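Local coordinates for protein phosphoserine aminotransferase (Bacillus circulans, PDB 2C0R) that catalyses the reversible, pyridoxal phosphate-dependent amino transfer between glutamate and 3-phosphohydroxypyruvate that yields phosphoserine in serine biosynthesis, at residues 50-61 / 245-256; 125-133 / 288-296. The protein carries 1 engineered substitution. All coordinates share one frame; numbering follows the deposited sequence.

Contact 1: 50-61 / 245-256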
loop_
_atom_site.group_PDB
_atom_site.type_symbol
_atom_site.label_atom_id
_atom_site.label_comp_id
_atom_site.label_asym_id
_atom_site.label_seq_id
_atom_site.Cartn_x
_atom_site.Cartn_y
_atom_site.Cartn_z
ATOM N N VAL A 50 -10.230 11.758 8.581
ATOM C CA VAL A 50 -9.570 11.965 7.308
ATOM C C VAL A 50 -10.029 10.895 6.319
ATOM O O VAL A 50 -10.360 11.152 5.157
ATOM C CB VAL A 50 -8.030 11.906 7.468
ATOM C CG1 VAL A 50 -7.319 11.787 6.142
ATOM C CG2 VAL A 50 -7.568 13.129 8.274
ATOM N N HIS A 51 -10.038 9.658 6.830
ATOM C CA HIS A 51 -10.433 8.500 5.992
ATOM C C HIS A 51 -11.826 8.641 5.433
ATOM O O HIS A 51 -12.097 8.332 4.258
ATOM C CB HIS A 51 -10.316 7.281 6.927
ATOM C CG HIS A 51 -10.492 5.946 6.289
ATOM N ND1 HIS A 51 -9.446 5.280 5.668
ATOM C CD2 HIS A 51 -11.593 5.164 6.231
ATOM C CE1 HIS A 51 -9.946 4.110 5.242
ATOM N NE2 HIS A 51 -11.238 4.017 5.562
ATOM N N ASN A 52 -12.758 9.099 6.297
ATOM C CA ASN A 52 -14.137 9.304 5.876
ATOM C C ASN A 52 -14.321 10.567 5.050
ATOM O O ASN A 52 -15.124 10.575 4.106
ATOM C CB ASN A 52 -15.030 9.326 7.105
ATOM C CG ASN A 52 -15.163 7.961 7.718
ATOM O OD1 ASN A 52 -15.069 7.764 8.959
ATOM N ND2 ASN A 52 -15.343 7.000 6.863
ATOM N N GLU A 53 -13.600 11.617 5.331
ATOM C CA GLU A 53 -13.684 12.860 4.572
ATOM C C GLU A 53 -13.239 12.639 3.132
ATOM O O GLU A 53 -13.819 13.204 2.212
ATOM C CB GLU A 53 -12.827 13.956 5.241
ATOM C CG GLU A 53 -12.830 15.320 4.567
ATOM C CD GLU A 53 -11.698 16.208 5.061
ATOM O OE1 GLU A 53 -11.193 16.007 6.164
ATOM O OE2 GLU A 53 -11.227 17.093 4.329
ATOM N N ALA A 54 -12.210 11.814 2.972
ATOM C CA ALA A 54 -11.712 11.591 1.612
ATOM C C ALA A 54 -12.824 10.966 0.766
ATOM O O ALA A 54 -12.979 11.335 -0.383
ATOM C CB ALA A 54 -10.478 10.701 1.641
ATOM N N GLN A 55 -13.549 9.990 1.352
ATOM C CA GLN A 55 -14.623 9.371 0.612
ATOM C C GLN A 55 -15.726 10.368 0.257
ATOM O O GLN A 55 -16.172 10.428 -0.871
ATOM C CB GLN A 55 -15.193 8.239 1.455
ATOM C CG GLN A 55 -14.205 7.149 1.772
ATOM C CD GLN A 55 -14.874 6.181 2.759
ATOM O OE1 GLN A 55 -16.032 5.753 2.563
ATOM N NE2 GLN A 55 -14.138 5.852 3.790
ATOM N N ALA A 56 -16.155 11.175 1.228
ATOM C CA ALA A 56 -17.165 12.182 1.018
ATOM C C ALA A 56 -16.721 13.228 0.002
ATOM O O ALA A 56 -17.524 13.655 -0.833
ATOM C CB ALA A 56 -17.513 12.923 2.316
ATOM N N ARG A 57 -15.473 13.656 0.059
ATOM C CA ARG A 57 -15.069 14.665 -0.943
ATOM C C ARG A 57 -15.005 14.094 -2.339
ATOM O O ARG A 57 -15.316 14.771 -3.315
ATOM C CB ARG A 57 -13.650 15.115 -0.570
ATOM C CG ARG A 57 -13.599 16.017 0.607
ATOM C CD ARG A 57 -12.184 16.526 0.831
ATOM N NE ARG A 57 -12.053 17.382 1.984
ATOM C CZ ARG A 57 -12.781 18.387 2.399
ATOM N NH1 ARG A 57 -13.876 18.762 1.750
ATOM N NH2 ARG A 57 -12.470 19.067 3.487
ATOM N N LEU A 58 -14.604 12.839 -2.476
ATOM C CA LEU A 58 -14.574 12.219 -3.816
ATOM C C LEU A 58 -15.989 12.093 -4.352
ATOM O O LEU A 58 -16.234 12.468 -5.491
ATOM C CB LEU A 58 -13.893 10.868 -3.702
ATOM C CG LEU A 58 -13.642 9.983 -4.904
ATOM C CD1 LEU A 58 -13.432 10.621 -6.235
ATOM C CD2 LEU A 58 -12.398 9.121 -4.543
ATOM N N LEU A 59 -16.937 11.586 -3.579
ATOM C CA LEU A 59 -18.317 11.514 -4.046
ATOM C C LEU A 59 -18.850 12.903 -4.398
ATOM O O LEU A 59 -19.554 13.031 -5.419
ATOM C CB LEU A 59 -19.231 10.817 -3.033
ATOM C CG LEU A 59 -18.946 9.316 -2.920
ATOM C CD1 LEU A 59 -19.753 8.758 -1.758
ATOM C CD2 LEU A 59 -19.320 8.559 -4.170
ATOM N N ALA A 60 -18.526 13.898 -3.599
ATOM C CA ALA A 60 -19.011 15.238 -3.913
ATOM C C ALA A 60 -18.415 15.717 -5.256
ATOM O O ALA A 60 -19.144 16.361 -6.039
ATOM C CB ALA A 60 -18.727 16.207 -2.785
ATOM N N LEU A 61 -17.156 15.452 -5.519
ATOM C CA LEU A 61 -16.611 15.907 -6.809
ATOM C C LEU A 61 -17.395 15.311 -7.958
ATOM O O LEU A 61 -17.470 15.921 -9.030
ATOM C CB LEU A 61 -15.120 15.524 -6.888
ATOM C CG LEU A 61 -14.188 16.476 -6.100
ATOM C CD1 LEU A 61 -12.803 15.840 -5.973
ATOM C CD2 LEU A 61 -14.072 17.860 -6.745
ATOM N N ILE A 245 -3.963 7.803 2.039
ATOM C CA ILE A 245 -5.317 8.274 2.054
ATOM C C ILE A 245 -5.401 9.720 2.527
ATOM O O ILE A 245 -6.167 10.495 1.975
ATOM C CB ILE A 245 -6.189 7.342 2.910
ATOM C CG1 ILE A 245 -6.295 5.989 2.190
ATOM C CG2 ILE A 245 -7.548 7.919 3.201
ATOM C CD1 ILE A 245 -6.749 4.856 3.113
ATOM N N TYR A 246 -4.591 10.093 3.530
ATOM C CA TYR A 246 -4.459 11.474 3.925
ATOM C C TYR A 246 -4.060 12.359 2.737
ATOM O O TYR A 246 -4.591 13.465 2.543
ATOM C CB TYR A 246 -3.415 11.561 5.053
ATOM C CG TYR A 246 -2.794 12.929 5.201
ATOM C CD1 TYR A 246 -3.432 13.966 5.894
ATOM C CD2 TYR A 246 -1.534 13.190 4.658
ATOM C CE1 TYR A 246 -2.847 15.187 6.015
ATOM C CE2 TYR A 246 -0.941 14.419 4.769
ATOM C CZ TYR A 246 -1.609 15.414 5.453
ATOM O OH TYR A 246 -0.986 16.625 5.555
ATOM N N MET A 247 -3.131 11.881 1.919
ATOM C CA MET A 247 -2.680 12.687 0.768
ATOM C C MET A 247 -3.735 12.730 -0.321
ATOM O O MET A 247 -3.930 13.794 -0.934
ATOM C CB MET A 247 -1.409 12.099 0.182
ATOM C CG MET A 247 -0.107 12.260 0.936
ATOM S SD MET A 247 0.331 13.988 1.270
ATOM C CE MET A 247 0.938 14.529 -0.327
ATOM N N VAL A 248 -4.448 11.639 -0.565
ATOM C CA VAL A 248 -5.617 11.702 -1.454
ATOM C C VAL A 248 -6.593 12.764 -0.974
ATOM O O VAL A 248 -7.101 13.590 -1.760
ATOM C CB VAL A 248 -6.295 10.316 -1.561
ATOM C CG1 VAL A 248 -7.638 10.405 -2.292
ATOM C CG2 VAL A 248 -5.363 9.337 -2.278
ATOM N N ASN A 249 -6.853 12.778 0.339
ATOM C CA ASN A 249 -7.778 13.815 0.862
ATOM C C ASN A 249 -7.310 15.210 0.495
ATOM O O ASN A 249 -8.088 16.046 0.037
ATOM C CB ASN A 249 -7.923 13.613 2.370
ATOM C CG ASN A 249 -9.127 14.366 2.926
ATOM O OD1 ASN A 249 -10.228 14.382 2.375
ATOM N ND2 ASN A 249 -8.884 14.976 4.071
ATOM N N GLU A 250 -6.009 15.451 0.653
ATOM C CA GLU A 250 -5.465 16.779 0.298
ATOM C C GLU A 250 -5.584 17.044 -1.176
ATOM O O GLU A 250 -5.874 18.180 -1.610
ATOM C CB GLU A 250 -4.006 16.837 0.772
ATOM C CG GLU A 250 -3.860 16.882 2.287
ATOM C CD GLU A 250 -4.689 17.976 2.951
ATOM O OE1 GLU A 250 -5.440 17.650 3.891
ATOM O OE2 GLU A 250 -4.610 19.148 2.517
ATOM N N VAL A 251 -5.360 16.043 -2.008
ATOM C CA VAL A 251 -5.486 16.276 -3.446
ATOM C C VAL A 251 -6.916 16.563 -3.839
ATOM O O VAL A 251 -7.198 17.423 -4.689
ATOM C CB VAL A 251 -4.924 15.092 -4.261
ATOM C CG1 VAL A 251 -5.293 15.256 -5.727
ATOM C CG2 VAL A 251 -3.410 14.969 -4.115
ATOM N N LEU A 252 -7.866 15.899 -3.209
ATOM C CA LEU A 252 -9.272 16.151 -3.511
ATOM C C LEU A 252 -9.666 17.573 -3.133
ATOM O O LEU A 252 -10.426 18.230 -3.856
ATOM C CB LEU A 252 -10.210 15.147 -2.815
ATOM C CG LEU A 252 -9.943 13.667 -3.158
ATOM C CD1 LEU A 252 -10.864 12.837 -2.293
ATOM C CD2 LEU A 252 -10.158 13.389 -4.632
ATOM N N LYS A 253 -9.159 18.042 -1.996
ATOM C CA LYS A 253 -9.380 19.458 -1.665
ATOM C C LYS A 253 -8.865 20.373 -2.764
ATOM O O LYS A 253 -9.504 21.323 -3.154
ATOM C CB LYS A 253 -8.675 19.772 -0.352
ATOM C CG LYS A 253 -9.350 19.249 0.910
ATOM C CD LYS A 253 -8.371 19.407 2.088
ATOM C CE LYS A 253 -8.963 18.726 3.347
ATOM N NZ LYS A 253 -7.994 18.856 4.475
ATOM N N TRP A 254 -7.659 20.067 -3.258
ATOM C CA TRP A 254 -7.084 20.923 -4.322
ATOM C C TRP A 254 -7.934 20.851 -5.581
ATOM O O TRP A 254 -8.140 21.865 -6.239
ATOM C CB TRP A 254 -5.643 20.458 -4.522
ATOM C CG TRP A 254 -4.932 21.067 -5.692
ATOM C CD1 TRP A 254 -4.185 22.241 -5.677
ATOM C CD2 TRP A 254 -4.868 20.592 -7.050
ATOM N NE1 TRP A 254 -3.675 22.493 -6.932
ATOM C CE2 TRP A 254 -4.083 21.502 -7.779
ATOM C CE3 TRP A 254 -5.404 19.481 -7.709
ATOM C CZ2 TRP A 254 -3.828 21.322 -9.139
ATOM C CZ3 TRP A 254 -5.152 19.298 -9.053
ATOM C CH2 TRP A 254 -4.366 20.222 -9.759
ATOM N N ILE A 255 -8.460 19.669 -5.931
ATOM C CA ILE A 255 -9.293 19.621 -7.155
ATOM C C ILE A 255 -10.495 20.521 -6.978
ATOM O O ILE A 255 -10.906 21.248 -7.899
ATOM C CB ILE A 255 -9.714 18.164 -7.452
ATOM C CG1 ILE A 255 -8.546 17.274 -7.826
ATOM C CG2 ILE A 255 -10.755 18.146 -8.592
ATOM C CD1 ILE A 255 -8.837 15.782 -7.994
ATOM N N GLU A 256 -11.061 20.481 -5.772
ATOM C CA GLU A 256 -12.236 21.339 -5.529
ATOM C C GLU A 256 -11.812 22.785 -5.710
ATOM O O GLU A 256 -12.532 23.596 -6.310
ATOM C CB GLU A 256 -12.821 21.043 -4.146
ATOM C CG GLU A 256 -13.930 21.965 -3.714
ATOM C CD GLU A 256 -15.307 21.735 -4.293
ATOM O OE1 GLU A 256 -16.286 22.065 -3.571
ATOM O OE2 GLU A 256 -15.458 21.258 -5.445
HETATM O O HOH W 1 -8.938 17.556 6.591
#

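Contact 2: 125-133 / 288-296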
loop_
_atom_site.group_PDB
_atom_site.type_symbol
_atom_site.label_atom_id
_atom_site.label_comp_id
_atom_site.label_asym_id
_atom_site.label_seq_id
_atom_site.Cartn_x
_atom_site.Cartn_y
_atom_site.Cartn_z
ATOM N N ALA A 125 -6.276 -4.591 -34.238
ATOM C CA ALA A 125 -6.008 -4.581 -35.675
ATOM C C ALA A 125 -5.440 -3.233 -36.115
ATOM O O ALA A 125 -4.717 -3.131 -37.125
ATOM C CB ALA A 125 -7.272 -4.931 -36.434
ATOM N N SER A 126 -5.744 -2.188 -35.333
ATOM C CA SER A 126 -5.198 -0.873 -35.661
ATOM C C SER A 126 -3.920 -0.596 -34.870
ATOM O O SER A 126 -3.566 0.591 -34.772
ATOM C CB SER A 126 -6.211 0.219 -35.366
ATOM O OG SER A 126 -6.404 0.386 -33.956
ATOM N N ASN A 127 -3.278 -1.624 -34.342
ATOM C CA ASN A 127 -2.161 -1.404 -33.425
ATOM C C ASN A 127 -2.585 -0.473 -32.289
ATOM O O ASN A 127 -1.782 0.292 -31.741
ATOM C CB ASN A 127 -0.968 -0.896 -34.213
ATOM C CG ASN A 127 0.354 -0.944 -33.485
ATOM O OD1 ASN A 127 1.221 -0.042 -33.626
ATOM N ND2 ASN A 127 0.514 -2.017 -32.703
ATOM N N TYR A 128 -3.849 -0.565 -31.877
ATOM C CA TYR A 128 -4.438 0.189 -30.768
ATOM C C TYR A 128 -4.457 1.685 -31.021
ATOM O O TYR A 128 -4.630 2.514 -30.129
ATOM C CB TYR A 128 -3.713 -0.094 -29.443
ATOM C CG TYR A 128 -3.750 -1.584 -29.150
ATOM C CD1 TYR A 128 -2.601 -2.357 -29.161
ATOM C CD2 TYR A 128 -4.946 -2.243 -28.884
ATOM C CE1 TYR A 128 -2.632 -3.715 -28.901
ATOM C CE2 TYR A 128 -4.989 -3.601 -28.612
ATOM C CZ TYR A 128 -3.830 -4.335 -28.623
ATOM O OH TYR A 128 -3.840 -5.688 -28.366
ATOM N N MET A 129 -4.306 2.106 -32.270
ATOM C CA MET A 129 -4.360 3.529 -32.573
ATOM C C MET A 129 -5.764 4.059 -32.762
ATOM O O MET A 129 -5.932 5.269 -32.675
ATOM C CB MET A 129 -3.562 3.783 -33.854
ATOM C CG MET A 129 -2.110 4.052 -33.620
ATOM S SD MET A 129 -1.198 4.059 -35.241
ATOM C CE MET A 129 -0.834 2.332 -34.802
ATOM N N THR A 130 -6.748 3.197 -33.038
ATOM C CA THR A 130 -8.102 3.659 -33.260
ATOM C C THR A 130 -9.017 3.015 -32.221
ATOM O O THR A 130 -9.256 1.812 -32.332
ATOM C CB THR A 130 -8.595 3.254 -34.667
ATOM O OG1 THR A 130 -7.657 3.783 -35.606
ATOM C CG2 THR A 130 -9.979 3.827 -34.969
ATOM N N LEU A 131 -9.507 3.785 -31.261
ATOM C CA LEU A 131 -10.349 3.123 -30.263
ATOM C C LEU A 131 -11.579 2.521 -30.924
ATOM O O LEU A 131 -12.081 3.024 -31.928
ATOM C CB LEU A 131 -10.817 4.142 -29.234
ATOM C CG LEU A 131 -9.726 4.583 -28.266
ATOM C CD1 LEU A 131 -10.103 5.894 -27.592
ATOM C CD2 LEU A 131 -9.473 3.444 -27.297
ATOM N N PRO A 132 -12.089 1.461 -30.361
ATOM C CA PRO A 132 -13.353 0.915 -30.841
ATOM C C PRO A 132 -14.428 1.958 -30.603
ATOM O O PRO A 132 -14.508 2.605 -29.570
ATOM C CB PRO A 132 -13.623 -0.291 -29.976
ATOM C CG PRO A 132 -12.542 -0.345 -28.964
ATOM C CD PRO A 132 -11.523 0.727 -29.209
ATOM N N LYS A 133 -15.279 2.113 -31.609
ATOM C CA LYS A 133 -16.499 2.875 -31.380
ATOM C C LYS A 133 -17.409 2.139 -30.397
ATOM O O LYS A 133 -17.382 0.891 -30.305
ATOM C CB LYS A 133 -17.245 3.054 -32.700
ATOM C CG LYS A 133 -16.457 3.802 -33.754
ATOM C CD LYS A 133 -17.209 3.857 -35.095
ATOM C CE LYS A 133 -16.518 4.735 -36.129
ATOM N NZ LYS A 133 -17.399 5.206 -37.238
ATOM N N GLY A 288 1.897 11.907 -33.977
ATOM C CA GLY A 288 1.199 11.254 -32.859
ATOM C C GLY A 288 1.162 9.734 -32.996
ATOM O O GLY A 288 1.452 9.201 -34.074
ATOM N N CYS A 289 0.800 8.968 -31.967
ATOM C CA CYS A 289 0.823 7.501 -31.929
ATOM C C CYS A 289 -0.507 6.761 -31.847
ATOM O O CYS A 289 -0.604 5.475 -31.757
ATOM C CB CYS A 289 1.632 7.038 -30.695
ATOM S SG CYS A 289 3.377 7.302 -31.074
ATOM N N VAL A 290 -1.490 7.691 -31.834
ATOM C CA VAL A 290 -2.891 7.256 -31.981
ATOM C C VAL A 290 -3.617 8.225 -32.918
ATOM O O VAL A 290 -3.161 9.319 -33.247
ATOM C CB VAL A 290 -3.650 7.188 -30.636
ATOM C CG1 VAL A 290 -2.892 6.369 -29.625
ATOM C CG2 VAL A 290 -3.859 8.598 -30.111
ATOM N N ASP A 291 -4.782 7.771 -33.369
ATOM C CA ASP A 291 -5.640 8.541 -34.249
ATOM C C ASP A 291 -6.113 9.801 -33.538
ATOM O O ASP A 291 -6.295 9.761 -32.312
ATOM C CB ASP A 291 -6.827 7.702 -34.672
ATOM C CG ASP A 291 -6.491 6.657 -35.708
ATOM O OD1 ASP A 291 -5.322 6.392 -36.068
ATOM O OD2 ASP A 291 -7.490 6.064 -36.162
ATOM N N VAL A 292 -6.310 10.878 -34.270
ATOM C CA VAL A 292 -6.725 12.124 -33.655
ATOM C C VAL A 292 -7.937 11.938 -32.756
ATOM O O VAL A 292 -7.905 12.372 -31.601
ATOM C CB VAL A 292 -6.998 13.195 -34.731
ATOM C CG1 VAL A 292 -7.679 14.413 -34.108
ATOM C CG2 VAL A 292 -5.703 13.590 -35.432
ATOM N N ASP A 293 -8.964 11.238 -33.167
ATOM C CA ASP A 293 -10.179 11.064 -32.410
ATOM C C ASP A 293 -9.990 10.129 -31.215
ATOM O O ASP A 293 -10.959 10.042 -30.463
ATOM C CB ASP A 293 -11.331 10.494 -33.275
ATOM C CG ASP A 293 -11.744 11.528 -34.317
ATOM O OD1 ASP A 293 -11.307 12.688 -34.241
ATOM O OD2 ASP A 293 -12.497 11.122 -35.212
ATOM N N SER A 294 -8.844 9.506 -31.027
ATOM C CA SER A 294 -8.618 8.629 -29.866
ATOM C C SER A 294 -7.677 9.300 -28.863
ATOM O O SER A 294 -7.363 8.725 -27.866
ATOM C CB SER A 294 -8.022 7.283 -30.307
ATOM O OG SER A 294 -9.043 6.571 -30.998
ATOM N N ARG A 295 -7.249 10.528 -29.125
ATOM C CA ARG A 295 -6.211 11.146 -28.324
ATOM C C ARG A 295 -6.576 11.311 -26.856
ATOM O O ARG A 295 -7.618 11.829 -26.507
ATOM C CB ARG A 295 -5.928 12.548 -28.893
ATOM C CG ARG A 295 -4.997 12.460 -30.093
ATOM C CD ARG A 295 -4.847 13.822 -30.778
ATOM N NE ARG A 295 -3.776 13.675 -31.786
ATOM C CZ ARG A 295 -3.372 14.706 -32.535
ATOM N NH1 ARG A 295 -3.976 15.885 -32.375
ATOM N NH2 ARG A 295 -2.391 14.510 -33.412
ATOM N N SER A 296 -5.592 10.945 -26.026
ATOM C CA SER A 296 -5.707 11.214 -24.598
ATOM C C SER A 296 -5.302 12.625 -24.231
ATOM O O SER A 296 -4.355 13.175 -24.778
ATOM C CB SER A 296 -4.777 10.232 -23.887
ATOM O OG SER A 296 -4.723 10.498 -22.489
#

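Contact 1: 50-61 / 245-256
N249 packs as a knob into the hole formed by V50, E53, A54 and R57, and L252 fills the next, among A54, R57, L58 and L61. The segments, parts of helices 45-61 and 242-257, cross at 37° with axes 8.8 Å apart. CG of N249 stands anti to the backbone N (chi1 -164°), which lays the amide across the facing helix: OD1 comes 3.3 Å from A54 CA, while ND2 gives a weak hydrogen bond to OE2 of the E53 carboxylate, whose plane is turned 81° from the amide. The R57 guanidinium lies nearly parallel to that amide, OD1 at its edge, and K253 crosses one guanidinium face with CG 3.5 Å from R57 NE. E53 also forms a salt bridge with R57 and a long one with K253; the uncertain place of OE2 makes the weak bond and both salt bridges less sure. Water 1 joins E53 OE1 to K253 NZ, which also forms a salt bridge with E250 OE1.

Farther along, L252 points CD1 at the A54 carbonyl O (3.2 Å) and along L58 CB; its CD2 meets L61 CD1 at 3.8 Å. The L61 and I255 side chains cross at about a right angle, L61 CD2 3.8 Å from I255 CG2. At the opposite end V50 CG1 sits 3.6 Å from Y246 CA, and I245 CD1 reaches the edge of the H51 imidazole, whose nitrogens bond to Y47 and N234.

L58 and L252 also pack on L179, and L58 on strand 205-210. The H51 side chain is about 12 Å from the bound pyridoxal phosphate, outside its pocket. Knobs-into-holes packing thus carries the interior, while E53, R57, E250 and K253 form a salt-bridge network along one flank, its acids probably offsetting the like charges of R57 and K253.

Contact 2: 125-133 / 288-296
S294 overlaps the branched end of L131, its CB 3.7 Å from L131 CD1, and its hydroxyl OG takes the L131 backbone N-H in an almost straight hydrogen bond of 2.8 Å. With chi1 at -70°, OG lies beside the serine's own N and anti to its carbonyl carbon, facing the other loop. With an alanine in place of S294 the L131 N-H is likely to lose its acceptor, and the L131 branch the oxygen it packs against. Alongside, D291 N donates to M129 O at 2.8 Å. The D291 carboxylate meets T130, obliquely crossed, where OG1 donates to OD2; at 2.4 Å this bond is very short and its exact length doubtful. M129 ends a type I' turn begun at S126, whose OG accepts the N-H of T130, 3.0 Å from T130 N, and the methionine's CG and SD pass beside the C289 carbonyl.

Between them the segments tie the loop that follows strand 117-122, at one edge of the seven-stranded sheet, to the loop between strands 287-288 and 299-303. Strand 157-158 borders both: A157 touches L131 and V290, and Q158 shares a backbone hydrogen bond with S294, which belongs to the 3-10 segment 292-294.

How the contacts relate
Contact 1 is mostly core and helical; contact 2 is a partly buried meeting of loops on the other side of the chain's centre. Their centres lie 33 Å apart, their nearest atoms about 16 Å, and no helix or strand is common to both. Contact 1 buries about twice the area, largely through side chains fitted between side chains, with a salt-bridge network along one flank. Contact 2 relies more on single, directed hydrogen bonds involving backbone groups, its segments being mostly loop. Along the sequence the segments alternate, each contact joining an earlier part of the aminotransferase range to a later one.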